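Long-range contacts in pullulanase (Klebsiella oxytoca, PDB 2YOC), which hydrolyses alpha-1,6-glucosidic linkages in pullulan and related dextrins, and is a membrane-binding glycosyl hydrolase exported by a type 2 secretion system: residues W614-L619 with R640-L645; S1007-E1012 with T1043-A1048. All coordinates share one frame; numbering follows the deposited sequence.

Contact 1: residues W614-L619 with R640-L645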
ATOM      1  N   TRP B 614     -15.712  46.870  -4.102  1.00 59.59           N
ATOM      2  CA  TRP B 614     -16.033  45.508  -4.533  1.00 57.31           C
ATOM      3  C   TRP B 614     -15.140  44.937  -5.628  1.00 62.95           C
ATOM      4  O   TRP B 614     -15.445  43.880  -6.197  1.00 64.34           O
ATOM      5  CB  TRP B 614     -17.538  45.348  -4.800  1.00 55.42           C
ATOM      6  CG  TRP B 614     -18.365  45.297  -3.546  1.00 56.02           C
ATOM      7  CD1 TRP B 614     -17.952  45.576  -2.272  1.00 58.94           C
ATOM      8  CD2 TRP B 614     -19.729  44.865  -3.440  1.00 55.91           C
ATOM      9  NE1 TRP B 614     -18.973  45.346  -1.380  1.00 58.34           N
ATOM     10  CE2 TRP B 614     -20.079  44.918  -2.069  1.00 59.66           C
ATOM     11  CE3 TRP B 614     -20.706  44.458  -4.381  1.00 56.86           C
ATOM     12  CZ2 TRP B 614     -21.360  44.598  -1.615  1.00 59.18           C
ATOM     13  CZ3 TRP B 614     -21.971  44.117  -3.926  1.00 58.15           C
ATOM     14  CH2 TRP B 614     -22.291  44.194  -2.560  1.00 59.15           C
ATOM     15  N   TYR B 615     -13.982  45.581  -5.860  1.00 58.86           N
ATOM     16  CA  TYR B 615     -13.058  45.081  -6.867  1.00 57.54           C
ATOM     17  C   TYR B 615     -11.884  44.357  -6.266  1.00 62.79           C
ATOM     18  O   TYR B 615     -11.636  43.204  -6.627  1.00 62.07           O
ATOM     19  CB  TYR B 615     -12.560  46.192  -7.800  1.00 58.16           C
ATOM     20  CG  TYR B 615     -11.519  45.692  -8.787  1.00 57.45           C
ATOM     21  CD1 TYR B 615     -11.899  45.173 -10.027  1.00 58.94           C
ATOM     22  CD2 TYR B 615     -10.155  45.714  -8.470  1.00 56.41           C
ATOM     23  CE1 TYR B 615     -10.951  44.684 -10.925  1.00 58.68           C
ATOM     24  CE2 TYR B 615      -9.204  45.199  -9.342  1.00 56.07           C
ATOM     25  CZ  TYR B 615      -9.606  44.704 -10.578  1.00 67.07           C
ATOM     26  OH  TYR B 615      -8.675  44.199 -11.443  1.00 71.31           O
ATOM     27  N   TYR B 616     -11.097  45.073  -5.433  1.00 59.49           N
ATOM     28  CA  TYR B 616      -9.862  44.547  -4.871  1.00 58.18           C
ATOM     29  C   TYR B 616     -10.045  43.416  -3.857  1.00 63.73           C
ATOM     30  O   TYR B 616      -9.142  42.598  -3.675  1.00 64.62           O
ATOM     31  CB  TYR B 616      -8.972  45.681  -4.320  1.00 58.62           C
ATOM     32  CG  TYR B 616      -8.542  46.726  -5.328  1.00 58.49           C
ATOM     33  CD1 TYR B 616      -7.458  46.507  -6.167  1.00 59.33           C
ATOM     34  CD2 TYR B 616      -9.133  47.981  -5.348  1.00 60.21           C
ATOM     35  CE1 TYR B 616      -7.021  47.487  -7.057  1.00 61.08           C
ATOM     36  CE2 TYR B 616      -8.677  48.980  -6.201  1.00 62.08           C
ATOM     37  CZ  TYR B 616      -7.629  48.725  -7.068  1.00 68.06           C
ATOM     38  OH  TYR B 616      -7.179  49.721  -7.904  1.00 67.75           O
ATOM     39  N   GLN B 617     -11.207  43.355  -3.214  1.00 59.49           N
ATOM     40  CA  GLN B 617     -11.497  42.349  -2.205  1.00 57.77           C
ATOM     41  C   GLN B 617     -12.205  41.137  -2.794  1.00 60.19           C
ATOM     42  O   GLN B 617     -12.998  41.289  -3.739  1.00 58.76           O
ATOM     43  CB  GLN B 617     -12.382  42.968  -1.113  1.00 59.35           C
ATOM     44  CG  GLN B 617     -11.915  44.339  -0.579  1.00 59.72           C
ATOM     45  CD  GLN B 617     -10.644  44.289   0.248  1.00 78.59           C
ATOM     46  OE1 GLN B 617     -10.164  43.220   0.653  1.00 80.24           O
ATOM     47  NE2 GLN B 617     -10.081  45.455   0.554  1.00 60.45           N
ATOM     48  N   ARG B 618     -11.951  39.939  -2.207  1.00 56.80           N
ATOM     49  CA  ARG B 618     -12.649  38.701  -2.568  1.00 56.18           C
ATOM     50  C   ARG B 618     -13.971  38.658  -1.758  1.00 61.26           C
ATOM     51  O   ARG B 618     -13.952  38.666  -0.521  1.00 63.36           O
ATOM     52  CB  ARG B 618     -11.786  37.451  -2.314  1.00 58.73           C
ATOM     53  CG  ARG B 618     -12.409  36.181  -2.930  1.00 68.52           C
ATOM     54  CD  ARG B 618     -11.570  34.915  -2.814  1.00 64.99           C
ATOM     55  NE  ARG B 618     -10.300  35.049  -3.514  1.00 69.92           N
ATOM     56  CZ  ARG B 618      -9.111  34.920  -2.933  1.00 87.57           C
ATOM     57  NH1 ARG B 618      -9.025  34.609  -1.645  1.00 70.87           N
ATOM     58  NH2 ARG B 618      -7.997  35.076  -3.640  1.00 72.69           N
ATOM     59  N   LEU B 619     -15.106  38.653  -2.470  1.00 55.61           N
ATOM     60  CA  LEU B 619     -16.454  38.658  -1.901  1.00 54.15           C
ATOM     61  C   LEU B 619     -17.172  37.319  -2.019  1.00 60.17           C
ATOM     62  O   LEU B 619     -17.009  36.586  -3.008  1.00 57.32           O
ATOM     63  CB  LEU B 619     -17.325  39.712  -2.596  1.00 53.83           C
ATOM     64  CG  LEU B 619     -16.748  41.087  -2.848  1.00 56.37           C
ATOM     65  CD1 LEU B 619     -17.733  41.895  -3.600  1.00 56.51           C
ATOM     66  CD2 LEU B 619     -16.386  41.791  -1.559  1.00 54.90           C
ATOM     67  N   ARG B 640      -7.171  41.445 -12.404  1.00 49.55           N
ATOM     68  CA  ARG B 640      -6.138  42.085 -13.198  1.00 48.34           C
ATOM     69  C   ARG B 640      -5.414  43.302 -12.584  1.00 54.15           C
ATOM     70  O   ARG B 640      -4.180  43.333 -12.595  1.00 56.99           O
ATOM     71  CB  ARG B 640      -6.686  42.372 -14.589  1.00 46.49           C
ATOM     72  CG  ARG B 640      -6.908  41.119 -15.411  1.00 46.38           C
ATOM     73  CD  ARG B 640      -7.622  41.364 -16.725  1.00 52.10           C
ATOM     74  NE  ARG B 640      -6.772  41.993 -17.740  1.00 61.76           N
ATOM     75  CZ  ARG B 640      -7.059  42.020 -19.045  1.00 82.21           C
ATOM     76  NH1 ARG B 640      -8.167  41.443 -19.502  1.00 71.18           N
ATOM     77  NH2 ARG B 640      -6.241  42.619 -19.901  1.00 64.10           N
HETATM   78  N   MSE B 641      -6.156  44.285 -12.065  1.00 49.11           N
HETATM   79  CA  MSE B 641      -5.565  45.483 -11.472  1.00 49.93           C
HETATM   80  C   MSE B 641      -4.895  45.271 -10.123  1.00 55.88           C
HETATM   81  O   MSE B 641      -3.888  45.933  -9.815  1.00 55.11           O
HETATM   82  CB  MSE B 641      -6.535  46.676 -11.458  1.00 52.74           C
HETATM   83  CG  MSE B 641      -6.955  47.136 -12.867  1.00 59.52           C
HETATM   84 SE   MSE B 641      -5.498  47.400 -14.135  1.00 66.22          SE
HETATM   85  CE  MSE B 641      -4.768  48.984 -13.392  1.00 62.73           C
ATOM     86  N   PHE B 642      -5.412  44.327  -9.337  1.00 54.44           N
ATOM     87  CA  PHE B 642      -4.751  44.012  -8.084  1.00 55.83           C
ATOM     88  C   PHE B 642      -3.495  43.199  -8.369  1.00 61.44           C
ATOM     89  O   PHE B 642      -2.475  43.392  -7.692  1.00 62.26           O
ATOM     90  CB  PHE B 642      -5.649  43.297  -7.076  1.00 57.77           C
ATOM     91  CG  PHE B 642      -4.994  43.232  -5.706  1.00 59.61           C
ATOM     92  CD1 PHE B 642      -4.566  44.395  -5.060  1.00 63.56           C
ATOM     93  CD2 PHE B 642      -4.772  42.011  -5.080  1.00 59.48           C
ATOM     94  CE1 PHE B 642      -3.939  44.327  -3.810  1.00 63.60           C
ATOM     95  CE2 PHE B 642      -4.148  41.950  -3.835  1.00 61.66           C
ATOM     96  CZ  PHE B 642      -3.747  43.106  -3.203  1.00 60.49           C
ATOM     97  N   ALA B 643      -3.536  42.340  -9.405  1.00 57.29           N
ATOM     98  CA  ALA B 643      -2.340  41.575  -9.782  1.00 56.12           C
ATOM     99  C   ALA B 643      -1.267  42.588 -10.225  1.00 57.78           C
ATOM    100  O   ALA B 643      -0.101  42.462  -9.820  1.00 56.89           O
ATOM    101  CB  ALA B 643      -2.660  40.587 -10.900  1.00 56.30           C
ATOM    102  N   LYS B 644      -1.696  43.650 -10.963  1.00 52.45           N
ATOM    103  CA  LYS B 644      -0.815  44.733 -11.415  1.00 51.38           C
ATOM    104  C   LYS B 644      -0.256  45.498 -10.185  1.00 54.55           C
ATOM    105  O   LYS B 644       0.957  45.740 -10.107  1.00 52.67           O
ATOM    106  CB  LYS B 644      -1.530  45.668 -12.403  1.00 52.06           C
ATOM    107  CG  LYS B 644      -0.583  46.701 -12.975  1.00 54.03           C
ATOM    108  CD  LYS B 644      -1.217  47.730 -13.928  1.00 64.72           C
ATOM    109  CE  LYS B 644      -0.434  49.033 -13.946  1.00 67.05           C
ATOM    110  NZ  LYS B 644       1.039  48.883 -14.268  1.00 56.48           N
ATOM    111  N   LEU B 645      -1.132  45.824  -9.207  1.00 50.22           N
ATOM    112  CA  LEU B 645      -0.684  46.503  -8.000  1.00 49.43           C
ATOM    113  C   LEU B 645       0.453  45.724  -7.345  1.00 55.21           C
ATOM    114  O   LEU B 645       1.504  46.328  -7.076  1.00 57.08           O
ATOM    115  CB  LEU B 645      -1.828  46.708  -7.008  1.00 48.91           C
ATOM    116  CG  LEU B 645      -1.519  47.665  -5.843  1.00 51.34           C
ATOM    117  CD1 LEU B 645      -2.707  48.570  -5.556  1.00 51.58           C
ATOM    118  CD2 LEU B 645      -1.069  46.915  -4.599  1.00 47.81           C
TER
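Tyr616 and Phe642 bring the two backbones together, with their CA atoms 6.1 Å apart, where the loop 614-619 runs past the first turn of helix 640-655. Tyr615 makes the polar link. Its CG stands anti to its own backbone N (chi1 176°). At the far end of the ring, Tyr615 OH accepts a hydrogen bond from Met641 N at 2.6 Å, the N-H...O angle being 156°. Met641 N lies in the plane of the phenol, beyond the ring edge. The same hydroxyl is hydrogen-bonded to Asp273 OD1, and the other carboxylate oxygen of Asp273 takes Arg640 N; two N-H groups of the helix start are thus met by a tyrosine and an aspartate, the latter from helix 269-280.

In sequence, helix 640-655 falls between barrel strands 586-591 and 661-664, so it belongs to the third beta-alpha-beta crossover of the parallel eight-stranded barrel, and 614-619 is part of the long connection leading from strand 586-591 into that helix, as in other alpha-amylase-type barrels.

Apolar contacts add to the polar one. Met641, modelled as selenomethionine, lays CB 3.7 Å from Tyr615 CE2, while bends at chi2 and chi3 lead the end of its chain away from the tyrosine. Tyr616 works with one side of its ring: CD1 comes to 3.7 Å from Phe642 CD1, and Phe642 CB lies in the plane of the phenol at its edge, 3.8 Å from the same CD1. Over one face of the Tyr616 ring, toward the rim, sits Tyr615 CD2, 3.6 Å above the plane, so the neighbouring tyrosines also pack on each other. Trp299 of strand 293-299 meets Tyr615 edge-to-face and touches Tyr616 and Met641, while Leu608 packs against Tyr616 and Phe642.

Contact 2: residues S1007-E1012 with T1043-A1048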
ATOM      1  N   SER B1007      24.277   5.567  23.071  1.00 84.69           N
ATOM      2  CA  SER B1007      25.276   5.820  22.035  1.00 84.38           C
ATOM      3  C   SER B1007      25.149   4.725  20.952  1.00 87.37           C
ATOM      4  O   SER B1007      24.774   3.587  21.261  1.00 87.28           O
ATOM      5  CB  SER B1007      26.679   5.889  22.628  1.00 89.19           C
ATOM      6  OG  SER B1007      27.459   4.765  22.269  1.00 99.00           O
ATOM      7  N   ARG B1008      25.418   5.078  19.691  1.00 82.34           N
ATOM      8  CA  ARG B1008      25.244   4.141  18.584  1.00 81.85           C
ATOM      9  C   ARG B1008      26.488   3.795  17.808  1.00 86.66           C
ATOM     10  O   ARG B1008      27.524   4.441  17.977  1.00 86.91           O
ATOM     11  CB  ARG B1008      24.130   4.623  17.649  1.00 79.93           C
ATOM     12  CG  ARG B1008      22.811   3.902  17.854  1.00 87.50           C
ATOM     13  CD  ARG B1008      22.058   4.367  19.093  1.00 88.09           C
ATOM     14  NE  ARG B1008      20.727   3.769  19.167  1.00 92.94           N
ATOM     15  CZ  ARG B1008      19.661   4.235  18.523  1.00 98.28           C
ATOM     16  NH1 ARG B1008      19.765   5.301  17.734  1.00 83.26           N
ATOM     17  NH2 ARG B1008      18.484   3.626  18.645  1.00 72.03           N
ATOM     18  N   THR B1009      26.394   2.742  16.965  1.00 83.19           N
ATOM     19  CA  THR B1009      27.523   2.267  16.165  1.00 82.74           C
ATOM     20  C   THR B1009      27.235   2.213  14.649  1.00 82.81           C
ATOM     21  O   THR B1009      26.102   1.937  14.219  1.00 81.49           O
ATOM     22  CB  THR B1009      28.162   1.026  16.799  1.00 92.83           C
ATOM     23  OG1 THR B1009      28.166   1.173  18.222  1.00 91.03           O
ATOM     24  CG2 THR B1009      29.588   0.829  16.355  1.00 94.33           C
ATOM     25  N   LEU B1010      28.267   2.534  13.853  1.00 76.91           N
ATOM     26  CA  LEU B1010      28.185   2.602  12.402  1.00 75.80           C
ATOM     27  C   LEU B1010      29.208   1.720  11.751  1.00 82.84           C
ATOM     28  O   LEU B1010      30.375   2.107  11.586  1.00 81.98           O
ATOM     29  CB  LEU B1010      28.325   4.060  11.910  1.00 73.97           C
ATOM     30  CG  LEU B1010      27.039   4.854  11.689  1.00 76.50           C
ATOM     31  CD1 LEU B1010      26.433   5.306  12.990  1.00 75.17           C
ATOM     32  CD2 LEU B1010      27.311   6.079  10.855  1.00 79.78           C
ATOM     33  N   ASN B1011      28.754   0.523  11.361  1.00 83.58           N
ATOM     34  CA  ASN B1011      29.564  -0.494  10.684  1.00 86.60           C
ATOM     35  C   ASN B1011      29.301  -0.495   9.172  1.00 93.01           C
ATOM     36  O   ASN B1011      29.954  -1.235   8.420  1.00 93.06           O
ATOM     37  CB  ASN B1011      29.339  -1.883  11.290  1.00 93.54           C
ATOM     38  CG  ASN B1011      29.227  -1.957  12.803  1.00132.90           C
ATOM     39  OD1 ASN B1011      29.697  -1.104  13.570  1.00129.76           O
ATOM     40  ND2 ASN B1011      28.535  -2.982  13.249  1.00129.23           N
ATOM     41  N   GLU B1012      28.343   0.362   8.737  1.00 90.94           N
ATOM     42  CA  GLU B1012      27.936   0.564   7.343  1.00 90.48           C
ATOM     43  C   GLU B1012      29.178   0.858   6.460  1.00 95.94           C
ATOM     44  O   GLU B1012      29.369   0.228   5.415  1.00 95.53           O
ATOM     45  CB  GLU B1012      26.915   1.713   7.254  1.00 90.25           C
ATOM     46  CG  GLU B1012      25.473   1.331   7.565  1.00105.05           C
ATOM     47  CD  GLU B1012      24.865   1.819   8.870  1.00127.32           C
ATOM     48  OE1 GLU B1012      25.527   2.604   9.585  1.00122.79           O
ATOM     49  OE2 GLU B1012      23.707   1.435   9.158  1.00114.17           O
ATOM     50  N   THR B1043      34.902   1.750  11.605  1.00 84.84           N
ATOM     51  CA  THR B1043      33.740   1.722  12.486  1.00 83.01           C
ATOM     52  C   THR B1043      33.611   3.016  13.229  1.00 84.75           C
ATOM     53  O   THR B1043      34.593   3.522  13.776  1.00 82.85           O
ATOM     54  CB  THR B1043      33.672   0.491  13.374  1.00 89.17           C
ATOM     55  OG1 THR B1043      34.970   0.154  13.807  1.00 97.26           O
ATOM     56  CG2 THR B1043      33.041  -0.700  12.684  1.00 85.65           C
ATOM     57  N   VAL B1044      32.388   3.572  13.214  1.00 81.40           N
ATOM     58  CA  VAL B1044      32.083   4.841  13.861  1.00 80.58           C
ATOM     59  C   VAL B1044      31.233   4.626  15.102  1.00 85.15           C
ATOM     60  O   VAL B1044      30.207   3.940  15.042  1.00 84.85           O
ATOM     61  CB  VAL B1044      31.440   5.866  12.892  1.00 83.32           C
ATOM     62  CG1 VAL B1044      31.426   7.269  13.491  1.00 82.02           C
ATOM     63  CG2 VAL B1044      32.155   5.875  11.544  1.00 83.24           C
ATOM     64  N   THR B1045      31.672   5.208  16.233  1.00 81.74           N
ATOM     65  CA  THR B1045      30.915   5.183  17.479  1.00 81.35           C
ATOM     66  C   THR B1045      30.417   6.596  17.680  1.00 82.71           C
ATOM     67  O   THR B1045      31.210   7.543  17.753  1.00 80.83           O
ATOM     68  CB  THR B1045      31.716   4.692  18.685  1.00 87.81           C
ATOM     69  OG1 THR B1045      32.833   3.917  18.262  1.00 88.97           O
ATOM     70  CG2 THR B1045      30.863   3.898  19.644  1.00 86.41           C
ATOM     71  N   LEU B1046      29.093   6.736  17.701  1.00 78.39           N
ATOM     72  CA  LEU B1046      28.414   8.005  17.874  1.00 76.40           C
ATOM     73  C   LEU B1046      27.834   8.149  19.274  1.00 76.37           C
ATOM     74  O   LEU B1046      26.859   7.457  19.597  1.00 74.36           O
ATOM     75  CB  LEU B1046      27.262   8.137  16.877  1.00 75.94           C
ATOM     76  CG  LEU B1046      27.557   8.342  15.426  1.00 80.28           C
ATOM     77  CD1 LEU B1046      26.262   8.363  14.677  1.00 80.70           C
ATOM     78  CD2 LEU B1046      28.245   9.662  15.189  1.00 80.00           C
ATOM     79  N   PRO B1047      28.331   9.124  20.067  1.00 72.18           N
ATOM     80  CA  PRO B1047      27.728   9.395  21.386  1.00 72.40           C
ATOM     81  C   PRO B1047      26.249   9.811  21.293  1.00 75.07           C
ATOM     82  O   PRO B1047      25.761  10.133  20.206  1.00 73.64           O
ATOM     83  CB  PRO B1047      28.573  10.561  21.918  1.00 73.52           C
ATOM     84  CG  PRO B1047      29.842  10.471  21.187  1.00 77.62           C
ATOM     85  CD  PRO B1047      29.467  10.027  19.819  1.00 73.04           C
ATOM     86  N   ALA B1048      25.534   9.782  22.428  1.00 71.00           N
ATOM     87  CA  ALA B1048      24.129  10.193  22.511  1.00 69.01           C
ATOM     88  C   ALA B1048      23.996  11.678  22.214  1.00 70.11           C
ATOM     89  O   ALA B1048      24.889  12.449  22.573  1.00 68.90           O
ATOM     90  CB  ALA B1048      23.605   9.919  23.895  1.00 70.56           C
TER
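A short antiparallel strand pair in the C-terminal beta domain joins 1008-1010 to 1044-1046, and strand 1037-1038 continues the small sheet beyond the latter. Arg1008 and Leu1046 form one hydrogen-bonded pair, Leu1010 and Val1044 the next, each joined by two N-H...O bonds; Leu1010 N reaches Val1044 O at 2.7 Å. Thr1009 and Thr1045 are the non-hydrogen-bonded pair between them, and there Thr1009 CA sends a C-H toward Val1044 O at 3.4 Å.

Arg1008, Leu1010, Val1044 and Leu1046 share one face. Leu1010 CB meets Val1044 CB at 3.7 Å, and its CD1 branch crosses diagonally to Leu1046 CD1 at 3.5 Å. With CG anti to the carbonyl carbon (chi1 -71°), Leu1046 carries CG to 4.1 Å from Leu1010 CD1. Both leucines rest on Leu975 of strand 975-981, and Leu1010 also on Val977. The guanidinium of Arg1008 leaves the pair altogether: NH1 bonds to Ala973 O and Asn1002 OD1.

On the opposite face Thr1009 and Thr1045 lie side by side, pointing the same way, with OG1 of Thr1009 4.1 Å from CG2 of Thr1045. At the far end Asn1011 OD1 comes 3.5 Å from Thr1043 CG2, and Asn1011 also packs on Thr135 of a second subunit.

A small sheet laying its leucine face on a larger antiparallel one is consistent with the beta-sandwich C-terminal domain of alpha-amylase-type enzymes.

How the contacts relate
Contact 1 is buried, its centre about 17 Å from that of the chain, whereas the centre of contact 2 lies about 44 Å out, on the opposite side, with one face covered and threonines on the other. They share no helix or strand: their centres are about 58 Å apart, their nearest atoms about 45 Å, and contact 1 closes along the chain before contact 2 opens. The chemistry follows the place. In the barrel region a loop meets a helix start through tyrosine side chains and a single cross-segment hydrogen bond; in the C-terminal domain four backbone bonds do the joining, with aliphatic side chains filling in beneath. Of the two, contact 2 alone has another subunit within reach.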